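Local coordinates for protein methionine gamma-lyase (Trichomonas vaginalis, PDB 1E5E) that belongs to the pyridoxal-phosphate-dependent enzymes of the Cys/Met metabolism family and assembles from four copies of its chain, at residues 62-67 with 243-248; 68-73 with 252-257. One frame throughout, in Å; residues are numbered along the deposited sequence.

Contact 1 of 2, residues 62-67 with 243-248; sequences PTVSNL and SVISPH
Methyl against methyl gives the tightest carbon-carbon pair here: Val-64 CG2 presses on Ile-245 CG2 at 3.5 Å, closer than carbon pairs usually sit, and Val-64 CG1 flanks the same methyl at 3.7 Å. The fork of the valine straddles one branch of the isoleucine, while the two side chains run past each other in opposite senses. Ile-245 can offer that branch because its longer arm, CG1, is anti to the backbone N (chi1 -168°), which puts CG2 between N and the carbonyl carbon. Away from this methyl pair the spacing widens: Val-64 CG2 lies 4.3 Å from Pro-247 CA, and Leu-67 CD2 stays 4.6 Å from Ile-245 CD1. The meeting joins the first turns of helix 62-75 to the start of helix 247-257, in the fold type I architecture of this enzyme family; Ser-246 N-caps the second helix through a weak bond from His-248 N to its OG. A second close point lies in that helix's first turn, where Thr-63 CG2 approaches Pro-247 O at 3.3 Å, a methyl against a carbonyl oxygen, whereas Thr-63 OG1 is taken up by the backbone N of Tyr-30. No hydrogen bond spans the segments. Ser-65, partly exposed, lies on the helix face turned from the contact; His-248 points away from 62-67 and stacks on His-248 of the second subunit, so protein closes that side.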
loop_
_atom_site.group_PDB
_atom_site.type_symbol
_atom_site.label_atom_id
_atom_site.label_comp_id
_atom_site.label_asym_id
_atom_site.label_seq_id
_atom_site.Cartn_x
_atom_site.Cartn_y
_atom_site.Cartn_z
ATOM N N PRO A 62 -5.583 -15.590 1.067
ATOM C CA PRO A 62 -4.484 -16.208 0.326
ATOM C C PRO A 62 -3.138 -15.545 0.526
ATOM O O PRO A 62 -2.121 -16.233 0.584
ATOM C CB PRO A 62 -4.928 -16.208 -1.130
ATOM C CG PRO A 62 -6.303 -15.699 -1.167
ATOM C CD PRO A 62 -6.652 -15.115 0.176
ATOM N N THR A 63 -3.063 -14.212 0.647
ATOM C CA THR A 63 -1.746 -13.601 0.919
ATOM C C THR A 63 -1.286 -14.019 2.316
ATOM O O THR A 63 -0.108 -14.208 2.579
ATOM C CB THR A 63 -1.870 -12.069 0.828
ATOM O OG1 THR A 63 -2.204 -11.711 -0.522
ATOM C CG2 THR A 63 -0.645 -11.315 1.312
ATOM N N VAL A 64 -2.223 -14.092 3.273
ATOM C CA VAL A 64 -1.850 -14.425 4.656
ATOM C C VAL A 64 -1.412 -15.901 4.703
ATOM O O VAL A 64 -0.378 -16.127 5.315
ATOM C CB VAL A 64 -2.961 -14.089 5.684
ATOM C CG1 VAL A 64 -2.620 -14.518 7.100
ATOM C CG2 VAL A 64 -3.247 -12.568 5.682
ATOM N N SER A 65 -2.080 -16.814 3.985
ATOM C CA SER A 65 -1.679 -18.178 3.919
ATOM C C SER A 65 -0.280 -18.287 3.309
ATOM O O SER A 65 0.443 -19.158 3.763
ATOM C CB SER A 65 -2.572 -19.082 3.029
ATOM O OG SER A 65 -3.864 -18.984 3.583
ATOM N N ASN A 66 0.022 -17.494 2.294
ATOM C CA ASN A 66 1.371 -17.576 1.735
ATOM C C ASN A 66 2.411 -17.357 2.832
ATOM O O ASN A 66 3.340 -18.146 3.018
ATOM C CB ASN A 66 1.527 -16.585 0.568
ATOM C CG ASN A 66 2.922 -16.661 -0.036
ATOM O OD1 ASN A 66 3.654 -17.651 0.047
ATOM N ND2 ASN A 66 3.310 -15.569 -0.666
ATOM N N LEU A 67 2.364 -16.251 3.560
ATOM C CA LEU A 67 3.297 -16.016 4.662
ATOM C C LEU A 67 3.273 -17.168 5.686
ATOM O O LEU A 67 4.298 -17.618 6.161
ATOM C CB LEU A 67 2.805 -14.783 5.456
ATOM C CG LEU A 67 3.607 -14.450 6.721
ATOM C CD1 LEU A 67 5.075 -14.260 6.276
ATOM C CD2 LEU A 67 3.010 -13.215 7.402
ATOM N N SER A 243 -7.652 -10.474 16.217
ATOM C CA SER A 243 -6.348 -9.954 15.816
ATOM C C SER A 243 -6.079 -10.400 14.375
ATOM O O SER A 243 -5.338 -11.336 14.080
ATOM C CB SER A 243 -5.256 -10.452 16.767
ATOM O OG SER A 243 -4.014 -9.844 16.450
ATOM N N VAL A 244 -6.744 -9.693 13.463
ATOM C CA VAL A 244 -6.739 -10.059 12.066
ATOM C C VAL A 244 -5.669 -9.276 11.308
ATOM O O VAL A 244 -5.860 -8.067 11.106
ATOM C CB VAL A 244 -8.127 -9.824 11.414
ATOM C CG1 VAL A 244 -8.047 -10.247 9.957
ATOM C CG2 VAL A 244 -9.185 -10.653 12.169
ATOM N N ILE A 245 -4.686 -10.006 10.797
ATOM C CA ILE A 245 -3.626 -9.282 10.089
ATOM C C ILE A 245 -4.143 -8.716 8.769
ATOM O O ILE A 245 -4.870 -9.379 8.024
ATOM C CB ILE A 245 -2.384 -10.137 9.851
ATOM C CG1 ILE A 245 -1.184 -9.273 9.372
ATOM C CG2 ILE A 245 -2.637 -11.226 8.823
ATOM C CD1 ILE A 245 0.089 -10.118 9.210
ATOM N N SER A 246 -3.666 -7.550 8.405
ATOM C CA SER A 246 -3.928 -6.923 7.113
ATOM C C SER A 246 -3.152 -7.695 6.044
ATOM O O SER A 246 -1.919 -7.805 6.156
ATOM C CB SER A 246 -3.364 -5.495 7.070
ATOM O OG SER A 246 -3.257 -5.044 5.704
ATOM N N PRO A 247 -3.790 -8.031 4.938
ATOM C CA PRO A 247 -3.142 -8.687 3.825
ATOM C C PRO A 247 -1.996 -7.863 3.265
ATOM O O PRO A 247 -0.952 -8.393 2.872
ATOM C CB PRO A 247 -4.260 -8.888 2.775
ATOM C CG PRO A 247 -5.488 -8.934 3.648
ATOM C CD PRO A 247 -5.257 -7.855 4.703
ATOM N N HIS A 248 -2.108 -6.543 3.305
ATOM C CA HIS A 248 -1.043 -5.661 2.847
ATOM C C HIS A 248 0.163 -5.820 3.765
ATOM O O HIS A 248 1.270 -5.920 3.287
ATOM C CB HIS A 248 -1.575 -4.229 2.825
ATOM C CG HIS A 248 -0.486 -3.195 2.810
ATOM N ND1 HIS A 248 0.069 -2.764 4.020
ATOM C CD2 HIS A 248 0.177 -2.572 1.827
ATOM C CE1 HIS A 248 1.011 -1.883 3.755
ATOM N NE2 HIS A 248 1.089 -1.748 2.427
#

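Contact 2 of 2, residues 68-73 with 252-257; sequences EGKIAF and LITRGL
Lys-70 and Ile-71 meet Thr-254 and Leu-257 through aliphatic carbon alone, with no flat group between them. The planar side chains of both segments are engaged elsewhere: the ring of Phe-73 makes a cation-pi pair with Arg-5, the carboxylate of Glu-68 a salt bridge with Arg-233, and the guanidinium of Arg-255 a salt bridge with Asp-216 of the fourth subunit. At the interface itself Leu-257 is the hub. Its CD2 lies 4.0 Å from Lys-70 CB and equally 4.0 Å from Ile-71 CD1, so one methyl serves two consecutive residues of the facing helix. Ile-71 starts out across the interface rather than into it, but two successive bends (chi1 -61°, chi2 -64°) swing CD1 round to Leu-257, and the two side chains meet at a slant. This is helix-helix packing between segments whose axes approach to 11.0 Å and run in broadly the same direction, crossing at 39°. With the axes so far apart only side chains bridge the gap, and no pair comes closer than the contacts of Leu-257 CD2. Lys-70 contributes its length: the hydrocarbon part passes Thr-254 at about a right angle, with CD 4.0 Å and CE 4.2 Å from Thr-254 CG2. A turn about the CD-CE bond directs NZ to Asn-66 OD1 and Ala-15 O, two oxygens that take up the ammonium group. Ile-71 also rests on Leu-221 and Cys-223 of strand 220-224.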
loop_
_atom_site.group_PDB
_atom_site.type_symbol
_atom_site.label_atom_id
_atom_site.label_comp_id
_atom_site.label_asym_id
_atom_site.label_seq_id
_atom_site.Cartn_x
_atom_site.Cartn_y
_atom_site.Cartn_z
ATOM N N GLU A 68 2.096 -17.629 6.095
ATOM C CA GLU A 68 1.945 -18.702 7.064
ATOM C C GLU A 68 2.664 -19.992 6.700
ATOM O O GLU A 68 3.409 -20.575 7.541
ATOM C CB GLU A 68 0.464 -18.934 7.363
ATOM C CG GLU A 68 -0.191 -17.762 8.131
ATOM C CD GLU A 68 -1.701 -17.964 8.217
ATOM O OE1 GLU A 68 -2.254 -18.764 7.408
ATOM O OE2 GLU A 68 -2.379 -17.388 9.124
ATOM N N GLY A 69 2.567 -20.434 5.460
ATOM C CA GLY A 69 3.190 -21.679 4.977
ATOM C C GLY A 69 4.692 -21.503 4.925
ATOM O O GLY A 69 5.489 -22.400 5.267
ATOM N N LYS A 70 5.118 -20.294 4.571
ATOM C CA LYS A 70 6.571 -20.028 4.556
ATOM C C LYS A 70 7.135 -20.121 5.967
ATOM O O LYS A 70 8.120 -20.868 6.197
ATOM C CB LYS A 70 6.863 -18.708 3.882
ATOM C CG LYS A 70 6.815 -18.713 2.353
ATOM C CD LYS A 70 6.936 -17.324 1.766
ATOM C CE LYS A 70 7.199 -17.350 0.246
ATOM N NZ LYS A 70 6.118 -18.112 -0.451
ATOM N N ILE A 71 6.469 -19.576 6.980
ATOM C CA ILE A 71 6.950 -19.588 8.364
ATOM C C ILE A 71 6.824 -20.982 8.983
ATOM O O ILE A 71 7.751 -21.409 9.677
ATOM C CB ILE A 71 6.174 -18.594 9.263
ATOM C CG1 ILE A 71 6.309 -17.134 8.785
ATOM C CG2 ILE A 71 6.542 -18.713 10.729
ATOM C CD1 ILE A 71 7.732 -16.625 8.859
ATOM N N ALA A 72 5.718 -21.690 8.723
ATOM C CA ALA A 72 5.564 -23.056 9.231
ATOM C C ALA A 72 6.700 -23.926 8.680
ATOM O O ALA A 72 7.232 -24.757 9.408
ATOM C CB ALA A 72 4.307 -23.758 8.721
ATOM N N PHE A 73 7.078 -23.725 7.400
ATOM C CA PHE A 73 8.211 -24.486 6.863
ATOM C C PHE A 73 9.492 -24.131 7.621
ATOM O O PHE A 73 10.230 -25.050 8.035
ATOM C CB PHE A 73 8.370 -24.266 5.355
ATOM C CG PHE A 73 9.473 -25.092 4.764
ATOM C CD1 PHE A 73 10.783 -24.678 4.831
ATOM C CD2 PHE A 73 9.162 -26.293 4.161
ATOM C CE1 PHE A 73 11.802 -25.500 4.355
ATOM C CE2 PHE A 73 10.163 -27.089 3.620
ATOM C CZ PHE A 73 11.491 -26.686 3.736
ATOM N N LEU A 252 3.994 -7.426 3.075
ATOM C CA LEU A 252 5.213 -6.738 3.448
ATOM C C LEU A 252 6.142 -7.615 4.292
ATOM O O LEU A 252 7.388 -7.581 4.161
ATOM C CB LEU A 252 4.915 -5.420 4.189
ATOM C CG LEU A 252 4.423 -4.198 3.437
ATOM C CD1 LEU A 252 4.148 -3.031 4.426
ATOM C CD2 LEU A 252 5.465 -3.680 2.418
ATOM N N ILE A 253 5.599 -8.468 5.126
ATOM C CA ILE A 253 6.335 -9.397 5.992
ATOM C C ILE A 253 6.982 -10.445 5.089
ATOM O O ILE A 253 8.182 -10.673 5.204
ATOM C CB ILE A 253 5.495 -10.081 7.075
ATOM C CG1 ILE A 253 4.936 -9.014 8.062
ATOM C CG2 ILE A 253 6.364 -11.111 7.856
ATOM C CD1 ILE A 253 3.843 -9.607 8.964
ATOM N N THR A 254 6.200 -10.963 4.136
ATOM C CA THR A 254 6.763 -11.899 3.169
ATOM C C THR A 254 7.939 -11.271 2.432
ATOM O O THR A 254 8.980 -11.921 2.206
ATOM C CB THR A 254 5.703 -12.436 2.190
ATOM O OG1 THR A 254 4.770 -13.195 2.990
ATOM C CG2 THR A 254 6.234 -13.408 1.117
ATOM N N ARG A 255 7.800 -10.016 2.015
ATOM C CA ARG A 255 8.890 -9.298 1.359
ATOM C C ARG A 255 10.127 -9.239 2.262
ATOM O O ARG A 255 11.255 -9.496 1.809
ATOM C CB ARG A 255 8.455 -7.891 0.954
ATOM C CG ARG A 255 9.455 -7.085 0.133
ATOM C CD ARG A 255 9.023 -5.634 0.018
ATOM N NE ARG A 255 9.334 -4.965 -1.223
ATOM C CZ ARG A 255 10.187 -3.941 -1.305
ATOM N NH1 ARG A 255 10.869 -3.512 -0.235
ATOM N NH2 ARG A 255 10.395 -3.297 -2.452
ATOM N N GLY A 256 9.900 -8.805 3.499
ATOM C CA GLY A 256 10.927 -8.674 4.519
ATOM C C GLY A 256 11.591 -10.032 4.827
ATOM O O GLY A 256 12.816 -10.119 4.985
ATOM N N LEU A 257 10.815 -11.108 4.853
ATOM C CA LEU A 257 11.272 -12.452 5.101
ATOM C C LEU A 257 12.280 -12.945 4.084
ATOM O O LEU A 257 13.165 -13.780 4.358
ATOM C CB LEU A 257 10.064 -13.429 5.080
ATOM C CG LEU A 257 10.396 -14.915 5.287
ATOM C CD1 LEU A 257 11.096 -15.180 6.641
ATOM C CD2 LEU A 257 9.151 -15.786 5.244
#

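In the fold
Contacts 1 and 2 lie along a single pair of helices, 62-75 and 247-257, with centres about 10 Å apart on the same side of the chain's centre. Along the sequence they alternate: 62-67 and 68-73 come first, then about 170 residues later 243-248 and 252-257. All seven strands of the large sheet, from 79-83 to 220-224, lie between. The contacts also touch directly, Leu-67 CD1 lying 3.8 Å from Ile-253 CG2 and Ile-245 CD1 3.8 Å from Ile-253 CD1. Together they form one largely apolar seam, with no hydrogen bond across either contact, which ties the helix preceding the sheet to a later helix that reaches neighbouring subunits.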